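Local coordinates for protein putative acetyltransferase (Nocardia farcinica, PDB 3D9W) that probably transfers an acetyl group from acetyl-coenzyme A to arylamine substrates, at residues Y9-A14 with L88-L93; T37-V42 with P143-E148; D160-L165 with H180-D185; T220-Q225 with G282-R287. One frame throughout, in Å; residues are numbered along the deposited sequence.

Contact 1 (Y9-A14 with L88-L93)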
# COMPACT_ATOMS: atom_id res chain seq x y z
N TYR A 9 -7.31 7.22 -19.07
CA TYR A 9 -7.68 5.89 -18.64
C TYR A 9 -6.49 4.98 -18.37
O TYR A 9 -6.66 3.78 -18.16
CB TYR A 9 -8.58 5.24 -19.68
CG TYR A 9 -9.86 5.99 -19.93
CD1 TYR A 9 -9.88 7.12 -20.75
CD2 TYR A 9 -11.04 5.61 -19.31
CE1 TYR A 9 -11.06 7.84 -20.96
CE2 TYR A 9 -12.22 6.32 -19.50
CZ TYR A 9 -12.22 7.43 -20.32
OH TYR A 9 -13.39 8.14 -20.48
N HIS A 10 -5.29 5.55 -18.37
CA HIS A 10 -4.09 4.76 -18.14
C HIS A 10 -3.24 5.27 -16.98
O HIS A 10 -3.73 6.05 -16.16
CB HIS A 10 -3.32 4.69 -19.45
CG HIS A 10 -4.16 4.27 -20.61
ND1 HIS A 10 -4.29 2.95 -21.00
CD2 HIS A 10 -5.00 4.98 -21.40
CE1 HIS A 10 -5.17 2.88 -21.99
NE2 HIS A 10 -5.61 4.09 -22.25
N TRP A 11 -1.99 4.85 -16.89
CA TRP A 11 -1.21 5.27 -15.74
C TRP A 11 0.08 6.04 -15.94
O TRP A 11 1.02 5.89 -15.16
CB TRP A 11 -0.97 4.05 -14.87
CG TRP A 11 -2.25 3.34 -14.65
CD1 TRP A 11 -2.85 2.43 -15.48
CD2 TRP A 11 -3.19 3.59 -13.60
NE1 TRP A 11 -4.10 2.11 -15.02
CE2 TRP A 11 -4.34 2.81 -13.87
CE3 TRP A 11 -3.18 4.41 -12.46
CZ2 TRP A 11 -5.45 2.82 -13.03
CZ3 TRP A 11 -4.29 4.42 -11.63
CH2 TRP A 11 -5.41 3.63 -11.92
N ASN A 12 0.12 6.87 -16.99
CA ASN A 12 1.29 7.67 -17.32
C ASN A 12 2.61 6.93 -17.15
O ASN A 12 3.51 7.44 -16.48
CB ASN A 12 1.33 8.96 -16.47
CG ASN A 12 0.07 9.81 -16.64
OD1 ASN A 12 -0.49 9.91 -17.75
ND2 ASN A 12 -0.37 10.45 -15.55
N GLY A 13 2.73 5.75 -17.74
CA GLY A 13 3.95 4.99 -17.62
C GLY A 13 5.15 5.69 -18.25
O GLY A 13 6.29 5.54 -17.81
N ALA A 14 4.89 6.48 -19.29
CA ALA A 14 5.96 7.20 -19.97
C ALA A 14 6.79 8.02 -18.98
O ALA A 14 8.01 7.86 -18.91
CB ALA A 14 5.38 8.11 -21.03
N LEU A 88 2.59 4.62 -8.41
CA LEU A 88 3.92 4.38 -8.93
C LEU A 88 3.99 2.97 -9.52
O LEU A 88 4.51 2.78 -10.62
CB LEU A 88 4.95 4.52 -7.81
CG LEU A 88 6.42 4.48 -8.22
CD1 LEU A 88 6.69 5.62 -9.18
CD2 LEU A 88 7.30 4.58 -6.98
N PHE A 89 3.44 2.01 -8.79
CA PHE A 89 3.44 0.62 -9.23
C PHE A 89 2.68 0.45 -10.55
O PHE A 89 3.08 -0.32 -11.41
CB PHE A 89 2.82 -0.28 -8.16
CG PHE A 89 3.13 -1.74 -8.34
CD1 PHE A 89 4.42 -2.22 -8.13
CD2 PHE A 89 2.15 -2.63 -8.74
CE1 PHE A 89 4.72 -3.56 -8.32
CE2 PHE A 89 2.45 -3.97 -8.93
CZ PHE A 89 3.73 -4.44 -8.72
N ALA A 90 1.58 1.18 -10.70
CA ALA A 90 0.80 1.09 -11.93
C ALA A 90 1.63 1.56 -13.14
O ALA A 90 1.62 0.91 -14.19
CB ALA A 90 -0.47 1.92 -11.80
N ALA A 91 2.33 2.67 -12.98
CA ALA A 91 3.17 3.21 -14.04
C ALA A 91 4.17 2.16 -14.52
O ALA A 91 4.31 1.93 -15.71
CB ALA A 91 3.89 4.44 -13.55
N ALA A 92 4.86 1.52 -13.58
CA ALA A 92 5.83 0.49 -13.91
C ALA A 92 5.17 -0.67 -14.64
O ALA A 92 5.64 -1.12 -15.68
CB ALA A 92 6.51 -0.00 -12.66
N LEU A 93 4.07 -1.16 -14.07
CA LEU A 93 3.33 -2.27 -14.66
C LEU A 93 3.02 -1.98 -16.11
O LEU A 93 3.32 -2.79 -16.99
CB LEU A 93 2.03 -2.51 -13.90
CG LEU A 93 2.17 -3.05 -12.49
CD1 LEU A 93 0.80 -3.20 -11.86
CD2 LEU A 93 2.88 -4.38 -12.53

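Contact 2 (T37-V42 with P143-E148)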
# COMPACT_ATOMS: atom_id res chain seq x y z
N THR A 37 7.43 -12.15 -13.64
CA THR A 37 7.85 -10.78 -13.38
C THR A 37 6.91 -10.13 -12.37
O THR A 37 7.36 -9.50 -11.41
CB THR A 37 7.85 -9.96 -14.69
OG1 THR A 37 9.04 -10.26 -15.42
CG2 THR A 37 7.78 -8.47 -14.40
N LEU A 38 5.60 -10.28 -12.58
CA LEU A 38 4.62 -9.68 -11.68
C LEU A 38 4.82 -10.17 -10.26
O LEU A 38 4.73 -9.40 -9.32
CB LEU A 38 3.20 -10.01 -12.12
CG LEU A 38 2.08 -9.28 -11.38
CD1 LEU A 38 2.18 -7.78 -11.59
CD2 LEU A 38 0.75 -9.79 -11.88
N ARG A 39 5.10 -11.46 -10.11
CA ARG A 39 5.31 -12.01 -8.78
C ARG A 39 6.55 -11.43 -8.12
O ARG A 39 6.65 -11.43 -6.89
CB ARG A 39 5.42 -13.54 -8.84
CG ARG A 39 4.08 -14.26 -8.90
CD ARG A 39 4.30 -15.76 -9.04
NE ARG A 39 5.22 -16.31 -8.03
CZ ARG A 39 4.86 -16.79 -6.85
NH1 ARG A 39 3.58 -16.82 -6.50
NH2 ARG A 39 5.78 -17.25 -6.01
N GLU A 40 7.49 -10.92 -8.91
CA GLU A 40 8.70 -10.33 -8.34
C GLU A 40 8.54 -8.83 -8.13
O GLU A 40 9.05 -8.27 -7.17
CB GLU A 40 9.92 -10.57 -9.22
CG GLU A 40 11.22 -10.39 -8.45
CD GLU A 40 12.41 -10.20 -9.36
OE1 GLU A 40 12.48 -10.90 -10.40
OE2 GLU A 40 13.27 -9.35 -9.03
N LEU A 41 7.82 -8.18 -9.04
CA LEU A 41 7.59 -6.76 -8.93
C LEU A 41 6.89 -6.49 -7.60
O LEU A 41 7.33 -5.65 -6.82
CB LEU A 41 6.72 -6.28 -10.09
CG LEU A 41 7.36 -6.33 -11.48
CD1 LEU A 41 6.38 -5.81 -12.54
CD2 LEU A 41 8.62 -5.48 -11.48
N VAL A 42 5.82 -7.24 -7.34
CA VAL A 42 5.06 -7.09 -6.10
C VAL A 42 5.90 -7.33 -4.85
O VAL A 42 5.81 -6.59 -3.87
CB VAL A 42 3.88 -8.05 -6.08
CG1 VAL A 42 3.11 -7.90 -4.78
CG2 VAL A 42 2.99 -7.77 -7.27
N PRO A 143 -0.04 -8.08 0.58
CA PRO A 143 0.72 -9.29 0.27
C PRO A 143 1.94 -9.04 -0.59
O PRO A 143 1.90 -8.20 -1.48
CB PRO A 143 -0.31 -10.15 -0.45
CG PRO A 143 -1.56 -9.76 0.20
CD PRO A 143 -1.45 -8.27 0.24
N LEU A 144 3.02 -9.78 -0.34
CA LEU A 144 4.25 -9.63 -1.11
C LEU A 144 4.26 -10.41 -2.44
O LEU A 144 5.31 -10.59 -3.05
CB LEU A 144 5.47 -10.01 -0.27
CG LEU A 144 5.42 -11.29 0.57
CD1 LEU A 144 5.33 -12.50 -0.34
CD2 LEU A 144 6.66 -11.36 1.45
N ARG A 145 3.08 -10.86 -2.86
CA ARG A 145 2.88 -11.59 -4.12
C ARG A 145 1.44 -11.29 -4.48
O ARG A 145 0.60 -11.14 -3.60
CB ARG A 145 3.03 -13.11 -3.95
CG ARG A 145 4.34 -13.56 -3.33
CD ARG A 145 5.05 -14.58 -4.18
NE ARG A 145 6.00 -13.97 -5.10
CZ ARG A 145 7.32 -13.94 -4.91
NH1 ARG A 145 7.84 -14.49 -3.82
NH2 ARG A 145 8.11 -13.40 -5.83
N PRO A 146 1.14 -11.19 -5.78
CA PRO A 146 -0.24 -10.90 -6.15
C PRO A 146 -1.14 -12.10 -5.87
O PRO A 146 -0.68 -13.24 -5.88
CB PRO A 146 -0.14 -10.59 -7.63
CG PRO A 146 0.95 -11.53 -8.07
CD PRO A 146 1.98 -11.38 -6.97
N TYR A 147 -2.41 -11.84 -5.58
CA TYR A 147 -3.34 -12.93 -5.35
C TYR A 147 -4.35 -12.95 -6.48
O TYR A 147 -4.87 -11.91 -6.89
CB TYR A 147 -4.03 -12.80 -3.99
CG TYR A 147 -4.77 -11.51 -3.74
CD1 TYR A 147 -4.13 -10.39 -3.22
CD2 TYR A 147 -6.15 -11.44 -3.94
CE1 TYR A 147 -4.83 -9.24 -2.90
CE2 TYR A 147 -6.87 -10.30 -3.63
CZ TYR A 147 -6.21 -9.20 -3.11
OH TYR A 147 -6.93 -8.08 -2.78
N GLU A 148 -4.61 -14.15 -7.00
CA GLU A 148 -5.54 -14.32 -8.10
C GLU A 148 -6.95 -13.84 -7.76
O GLU A 148 -7.42 -14.03 -6.63
CB GLU A 148 -5.57 -15.80 -8.51
CG GLU A 148 -6.63 -16.15 -9.53
CD GLU A 148 -6.32 -17.43 -10.28
OE1 GLU A 148 -5.98 -18.45 -9.62
OE2 GLU A 148 -6.41 -17.43 -11.53

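Contact 3 (D160-L165 with H180-D185)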
# COMPACT_ATOMS: atom_id res chain seq x y z
N ASP A 160 4.80 -16.34 3.55
CA ASP A 160 4.44 -17.09 4.75
C ASP A 160 3.25 -16.49 5.47
O ASP A 160 2.96 -16.86 6.61
CB ASP A 160 5.60 -17.15 5.73
CG ASP A 160 6.69 -18.06 5.26
OD1 ASP A 160 6.37 -19.16 4.76
OD2 ASP A 160 7.87 -17.69 5.40
N TRP A 161 2.58 -15.56 4.80
CA TRP A 161 1.42 -14.91 5.38
C TRP A 161 0.17 -15.62 4.88
O TRP A 161 0.08 -15.93 3.70
CB TRP A 161 1.43 -13.43 4.99
CG TRP A 161 2.75 -12.79 5.31
CD1 TRP A 161 3.91 -12.89 4.59
CD2 TRP A 161 3.08 -12.04 6.49
NE1 TRP A 161 4.94 -12.25 5.26
CE2 TRP A 161 4.45 -11.73 6.43
CE3 TRP A 161 2.34 -11.61 7.60
CZ2 TRP A 161 5.10 -11.00 7.43
CZ3 TRP A 161 2.99 -10.89 8.60
CH2 TRP A 161 4.36 -10.60 8.50
N ARG A 162 -0.76 -15.89 5.79
CA ARG A 162 -1.98 -16.62 5.46
C ARG A 162 -3.17 -15.71 5.13
O ARG A 162 -3.43 -14.73 5.83
CB ARG A 162 -2.34 -17.54 6.62
CG ARG A 162 -1.18 -18.43 7.06
CD ARG A 162 -1.19 -18.69 8.57
NE ARG A 162 -2.42 -19.34 9.02
CZ ARG A 162 -2.75 -19.51 10.29
NH1 ARG A 162 -1.95 -19.07 11.25
NH2 ARG A 162 -3.89 -20.13 10.62
N PHE A 163 -3.89 -16.07 4.06
CA PHE A 163 -5.05 -15.31 3.59
C PHE A 163 -6.22 -16.20 3.16
O PHE A 163 -6.14 -17.43 3.17
CB PHE A 163 -4.68 -14.44 2.39
CG PHE A 163 -3.60 -13.44 2.66
CD1 PHE A 163 -3.89 -12.21 3.22
CD2 PHE A 163 -2.27 -13.74 2.35
CE1 PHE A 163 -2.88 -11.28 3.47
CE2 PHE A 163 -1.26 -12.82 2.59
CZ PHE A 163 -1.56 -11.59 3.15
N ARG A 164 -7.30 -15.52 2.76
CA ARG A 164 -8.55 -16.12 2.29
C ARG A 164 -9.25 -15.07 1.43
O ARG A 164 -9.54 -13.98 1.91
CB ARG A 164 -9.48 -16.47 3.45
CG ARG A 164 -9.14 -17.71 4.24
CD ARG A 164 -10.06 -17.83 5.46
NE ARG A 164 -9.65 -18.94 6.33
CZ ARG A 164 -10.14 -19.16 7.55
NH1 ARG A 164 -11.06 -18.35 8.06
NH2 ARG A 164 -9.70 -20.21 8.26
N LEU A 165 -9.51 -15.41 0.18
CA LEU A 165 -10.22 -14.49 -0.70
C LEU A 165 -11.65 -14.99 -0.74
O LEU A 165 -11.91 -16.17 -1.00
CB LEU A 165 -9.63 -14.49 -2.11
CG LEU A 165 -9.60 -13.13 -2.83
CD1 LEU A 165 -9.60 -13.35 -4.32
CD2 LEU A 165 -10.80 -12.29 -2.44
N HIS A 180 -9.10 -11.87 3.59
CA HIS A 180 -8.91 -12.14 5.01
C HIS A 180 -7.45 -12.39 5.33
O HIS A 180 -6.80 -13.16 4.65
CB HIS A 180 -9.71 -13.37 5.43
CG HIS A 180 -11.20 -13.21 5.34
ND1 HIS A 180 -11.95 -12.69 6.38
CD2 HIS A 180 -12.07 -13.51 4.35
CE1 HIS A 180 -13.23 -12.68 6.03
NE2 HIS A 180 -13.33 -13.18 4.81
N GLN A 181 -6.92 -11.75 6.36
CA GLN A 181 -5.52 -11.95 6.73
C GLN A 181 -5.46 -12.48 8.15
O GLN A 181 -6.34 -12.18 8.94
CB GLN A 181 -4.76 -10.63 6.67
CG GLN A 181 -5.27 -9.60 7.65
CD GLN A 181 -4.31 -8.45 7.86
OE1 GLN A 181 -3.83 -7.85 6.91
NE2 GLN A 181 -4.05 -8.12 9.12
N PHE A 182 -4.43 -13.27 8.45
CA PHE A 182 -4.24 -13.83 9.79
C PHE A 182 -3.21 -12.96 10.50
O PHE A 182 -2.14 -12.70 9.95
CB PHE A 182 -3.74 -15.27 9.73
CG PHE A 182 -3.75 -15.96 11.06
CD1 PHE A 182 -4.94 -16.41 11.62
CD2 PHE A 182 -2.57 -16.12 11.78
CE1 PHE A 182 -4.96 -16.99 12.88
CE2 PHE A 182 -2.57 -16.71 13.05
CZ PHE A 182 -3.78 -17.14 13.61
N GLY A 183 -3.52 -12.51 11.71
CA GLY A 183 -2.59 -11.66 12.44
C GLY A 183 -2.77 -11.57 13.94
O GLY A 183 -3.44 -12.41 14.55
N ARG A 184 -2.17 -10.54 14.54
CA ARG A 184 -2.19 -10.32 15.98
C ARG A 184 -3.46 -10.71 16.72
O ARG A 184 -3.39 -11.12 17.89
CB ARG A 184 -1.89 -8.86 16.29
CG ARG A 184 -0.65 -8.30 15.62
CD ARG A 184 0.12 -7.44 16.61
NE ARG A 184 -0.79 -6.68 17.48
CZ ARG A 184 -1.43 -5.57 17.12
NH1 ARG A 184 -1.28 -5.07 15.90
NH2 ARG A 184 -2.23 -4.97 17.99
N ASP A 185 -4.61 -10.58 16.07
CA ASP A 185 -5.88 -10.93 16.70
C ASP A 185 -6.57 -12.10 16.01
O ASP A 185 -7.79 -12.21 16.04
CB ASP A 185 -6.82 -9.73 16.73
CG ASP A 185 -7.62 -9.64 18.02
OD1 ASP A 185 -8.30 -10.62 18.40
OD2 ASP A 185 -7.55 -8.57 18.67
O HOH W 1 -1.71 -12.36 6.51

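Contact 4 (T220-Q225 with G282-R287)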
# COMPACT_ATOMS: atom_id res chain seq x y z
N THR A 220 -4.10 12.73 11.23
CA THR A 220 -3.81 13.00 12.62
C THR A 220 -2.38 12.68 13.06
O THR A 220 -1.48 13.50 12.88
CB THR A 220 -4.84 12.27 13.50
OG1 THR A 220 -4.69 10.85 13.34
CG2 THR A 220 -6.26 12.67 13.07
N ARG A 221 -2.16 11.50 13.64
CA ARG A 221 -0.83 11.11 14.10
C ARG A 221 -0.03 10.24 13.12
O ARG A 221 -0.56 9.72 12.13
CB ARG A 221 -0.91 10.36 15.43
CG ARG A 221 -1.64 9.03 15.35
CD ARG A 221 -2.97 9.17 16.05
NE ARG A 221 -3.62 7.89 16.28
CZ ARG A 221 -4.69 7.74 17.05
NH1 ARG A 221 -5.22 8.81 17.67
NH2 ARG A 221 -5.24 6.53 17.20
N PRO A 222 1.27 10.08 13.39
CA PRO A 222 2.14 9.28 12.55
C PRO A 222 1.64 7.85 12.45
O PRO A 222 1.16 7.28 13.44
CB PRO A 222 3.47 9.36 13.29
CG PRO A 222 3.45 10.72 13.79
CD PRO A 222 2.06 10.84 14.36
N PHE A 223 1.74 7.28 11.26
CA PHE A 223 1.35 5.90 11.03
C PHE A 223 2.32 5.33 10.00
O PHE A 223 2.20 5.60 8.80
CB PHE A 223 -0.09 5.81 10.52
CG PHE A 223 -0.61 4.41 10.48
CD1 PHE A 223 -0.87 3.72 11.65
CD2 PHE A 223 -0.77 3.76 9.26
CE1 PHE A 223 -1.28 2.39 11.61
CE2 PHE A 223 -1.17 2.44 9.21
CZ PHE A 223 -1.43 1.76 10.39
N LEU A 224 3.28 4.54 10.47
CA LEU A 224 4.29 3.97 9.59
C LEU A 224 4.32 2.44 9.59
O LEU A 224 4.15 1.79 10.63
CB LEU A 224 5.67 4.48 10.00
CG LEU A 224 5.79 5.96 10.38
CD1 LEU A 224 7.20 6.26 10.84
CD2 LEU A 224 5.41 6.81 9.18
N GLN A 225 4.54 1.87 8.42
CA GLN A 225 4.65 0.44 8.32
C GLN A 225 5.88 0.18 7.46
O GLN A 225 6.25 0.99 6.62
CB GLN A 225 3.43 -0.17 7.64
CG GLN A 225 2.13 0.10 8.33
CD GLN A 225 0.99 -0.57 7.62
OE1 GLN A 225 0.83 -1.79 7.69
NE2 GLN A 225 0.19 0.21 6.91
N GLY A 282 4.68 17.53 17.98
CA GLY A 282 3.37 17.78 17.40
C GLY A 282 2.22 17.69 18.38
O GLY A 282 2.23 16.86 19.29
N SER A 283 1.21 18.54 18.19
CA SER A 283 0.06 18.55 19.07
C SER A 283 -0.63 17.20 19.04
O SER A 283 -1.50 16.93 19.87
CB SER A 283 -0.94 19.64 18.66
OG SER A 283 -1.40 19.46 17.33
N TRP A 284 -0.25 16.36 18.09
CA TRP A 284 -0.85 15.03 17.97
C TRP A 284 -0.58 14.18 19.21
O TRP A 284 -1.44 13.42 19.66
CB TRP A 284 -0.33 14.31 16.71
CG TRP A 284 1.16 14.04 16.68
CD1 TRP A 284 2.15 14.88 16.22
CD2 TRP A 284 1.83 12.85 17.12
NE1 TRP A 284 3.38 14.28 16.33
CE2 TRP A 284 3.21 13.03 16.88
CE3 TRP A 284 1.40 11.64 17.69
CZ2 TRP A 284 4.16 12.05 17.20
CZ3 TRP A 284 2.35 10.66 18.00
CH2 TRP A 284 3.71 10.87 17.75
N LEU A 285 0.63 14.32 19.76
CA LEU A 285 1.03 13.57 20.96
C LEU A 285 0.06 13.80 22.11
O LEU A 285 -0.18 12.89 22.92
CB LEU A 285 2.43 13.99 21.42
CG LEU A 285 3.63 13.72 20.53
CD1 LEU A 285 4.79 14.56 21.04
CD2 LEU A 285 3.98 12.26 20.55
N GLU A 286 -0.50 15.00 22.21
CA GLU A 286 -1.42 15.28 23.30
C GLU A 286 -2.64 14.35 23.26
O GLU A 286 -3.28 14.11 24.28
CB GLU A 286 -1.84 16.75 23.28
CG GLU A 286 -0.64 17.68 23.39
CD GLU A 286 0.34 17.24 24.48
OE1 GLU A 286 -0.04 17.27 25.67
OE2 GLU A 286 1.49 16.85 24.14
N ARG A 287 -2.93 13.81 22.07
CA ARG A 287 -4.06 12.90 21.88
C ARG A 287 -3.60 11.47 22.24
O ARG A 287 -3.90 10.53 21.47
CB ARG A 287 -4.53 12.94 20.42
CG ARG A 287 -4.29 14.27 19.69
CD ARG A 287 -4.94 15.45 20.41
NE ARG A 287 -6.31 15.14 20.81
CZ ARG A 287 -7.30 14.86 19.97
NH1 ARG A 287 -7.07 14.84 18.65
NH2 ARG A 287 -8.51 14.57 20.44

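Contact 1 (Y9-A14 with L88-L93)
The N-terminal helical region of the arylamine N-acetyltransferase fold is where this contact lies: the loop before helix 18-25 is laid against one flank of helix 82-95. The evidence for close backbone approach is the pair Gly13 CA and Ala91 CA, 4.1 Å apart. Trp11 has its CG anti to the carbonyl carbon (chi1 -49°), so the indole stands beside the helix. Ala90 CB touches the indole along CG, CD2 and CE3, 3.6 Å from Trp11 CG and 3.7 Å from Trp11 CE3. The methyl lies toward the rim, and its approach is oblique. One residue on, Ala91 CB meets the loop backbone instead, 3.6 Å from Trp11 O, while Gly13 CA rests 3.6 Å from Ala91 O. Phe203 packs against the indole as well, their planes inclined at about 45°. Part of the polar anchoring comes from just beyond Leu93: the two carboxylate oxygens of Glu94 accept from Trp11 N and Gly13 N, one each, and Arg95 donates to Gly13 O. Within 9-14 and 88-93 themselves the meeting is van der Waals in kind, methyls and a glycine CA against an indole and carbonyl oxygens, and Glu94 and Arg95 add directional bonds to the buried part of the loop, Trp11 and Gly13.

Contact 2 (T37-V42 with P143-E148)
Arg145 can be followed outward from the turn that enters edge strand 147-148 of the large antiparallel sheet to helix 35-48 of the helical region, the two parts of the acetyltransferase fold that meet here. At CB the chain sets off with CG anti to the carbonyl carbon, and bends at chi2 and chi3 carry it across to the helix. CD lies over one face of the Arg39 guanidinium, 3.1 Å above its plane. NE and NH2 then share one acceptor: Arg39 O is 2.7 Å from Arg145 NH2 and 3.2 Å from Arg145 NE. Both bonds are weak, with N-H...O angles of only 130° and 121°. NH1 passes 4.1 Å from Arg39 NH2. The two guanidinium planes lie nearly parallel, 10° apart, while the chains cross obliquely, so two like charges come close; their repulsion may be eased by the carbonyl oxygen of Arg39 that the NE and NH2 side of Arg145 addresses. Alongside, the Pro146 ring is wedged into the helix flank: its CG meets Leu38 CG, and its CD meets Val42 CG2 and the CA of Arg39. On the other branch of that valine, Val42 CG1 sits 3.5 Å from Pro143 O and equally far from Arg145 N.

Contact 3 (D160-L165 with H180-D185)
Arg162 O is the most fully gripped polar atom of this beta hairpin, formed by strands 161-169 and 175-183 of the large antiparallel sheet. Two hydrogen bonds reach it: Phe182 N donates at 3.2 Å to Arg162 O, in the carbonyl plane, and water 1 donates at 3.0 Å to the same oxygen. A third, softer contact comes from the CA-H of Gln181. The water also gives a weak bond to Phe182 O, so it bridges the strands, and it lies over one face of the Phe163 ring. Farther along, Arg164 and His180 form a hydrogen-bonded pair. His180 N donates to Arg164 O at 2.7 Å with an angle of 152°, while the return bond from Arg164 N to His180 O is weak. Their CB atoms meet on one face of the sheet; Phe163 and Gln181, a non-hydrogen-bonded pair, occupy the other. Arg162 and Phe182 run side by side. Arg162, bent at chi2 and chi3, sets its guanidinium over the phenyl face in a cation-pi contact, with Arg162 CZ 3.7 Å from the ring centroid and 12° off the normal. Arg162 NH1 comes nearest, 3.0 Å above the Phe182 plane on the CD2-CE2 side, the planes inclined by 31°. Glu155 pairs with this guanidinium through a salt bridge to Arg162 NE, and Trp187 meets the Phe182 ring edge-to-face. On the opposite side of the sheet, Phe163 CE1 touches Gln181 CB at 3.8 Å.

Contact 4 (T220-Q225 with G282-R287)
Trp284 takes the crowded first torsion, CG between the backbone N and the carbonyl carbon (chi1 62°), and a chi2 of -88° turns the indole so that one face is presented to Pro222. The backbone puts Arg221 CB against the indole, 3.5 Å from Trp284 CE3, and the chain beyond it bends at chi2. The contact lies at the protein surface. It joins the lead into strand 223-227, an outermost strand of the four-stranded antiparallel sheet, to the end of the modelled chain beyond helix 273-280. Pro222 and Trp284 meet tip to tip in a CH-pi contact: Pro222 CD is 3.3 Å from the centroid of the six-membered ring of Trp284 and 8° off its normal, hence squarely over the ring. Pro222 CG is shifted toward the benzenoid rim, 3.7 Å from Trp284 CZ2. The opposite face rests on its own neighbour, with Leu285 CG 3.6 Å above the Trp284 plane, so the ring is sandwiched between a proline and a leucine. Its edge is anchored too, since Trp284 NE1 donates to Leu279 O. Asn53 steadies the proline, its side chain bonding to Arg221 O and Phe223 N. Pro222 CD, bonded to the amide nitrogen, should be slightly electron-poor, which would suit an electron-rich indole; between 220-225 and 282-287 the attraction is therefore probably mainly dispersion with a weak electrostatic part.

How the contacts relate
From the N terminus, contact 1 brings the first loop onto helix 82-95, closing a largely helical span. Contact 2 starts inside that span, at helix 35-48, and ends beyond it at strand 147-148, so the two cross along the chain. They also touch: Leu93 packs on Leu38 and Leu41, and Phe89 on Val42. Contact 3 follows in series as a short hairpin closure in the same sheet that contact 2 reaches; Pro143 meets Phe163, and Leu165 lies against Tyr147 and Glu148. Contact 4 comes last, tying the smaller sheet to the C-terminal end. Its nearest atoms stay about 8 Å from contact 3, and it lies across the chain's centre from contacts 1 and 2.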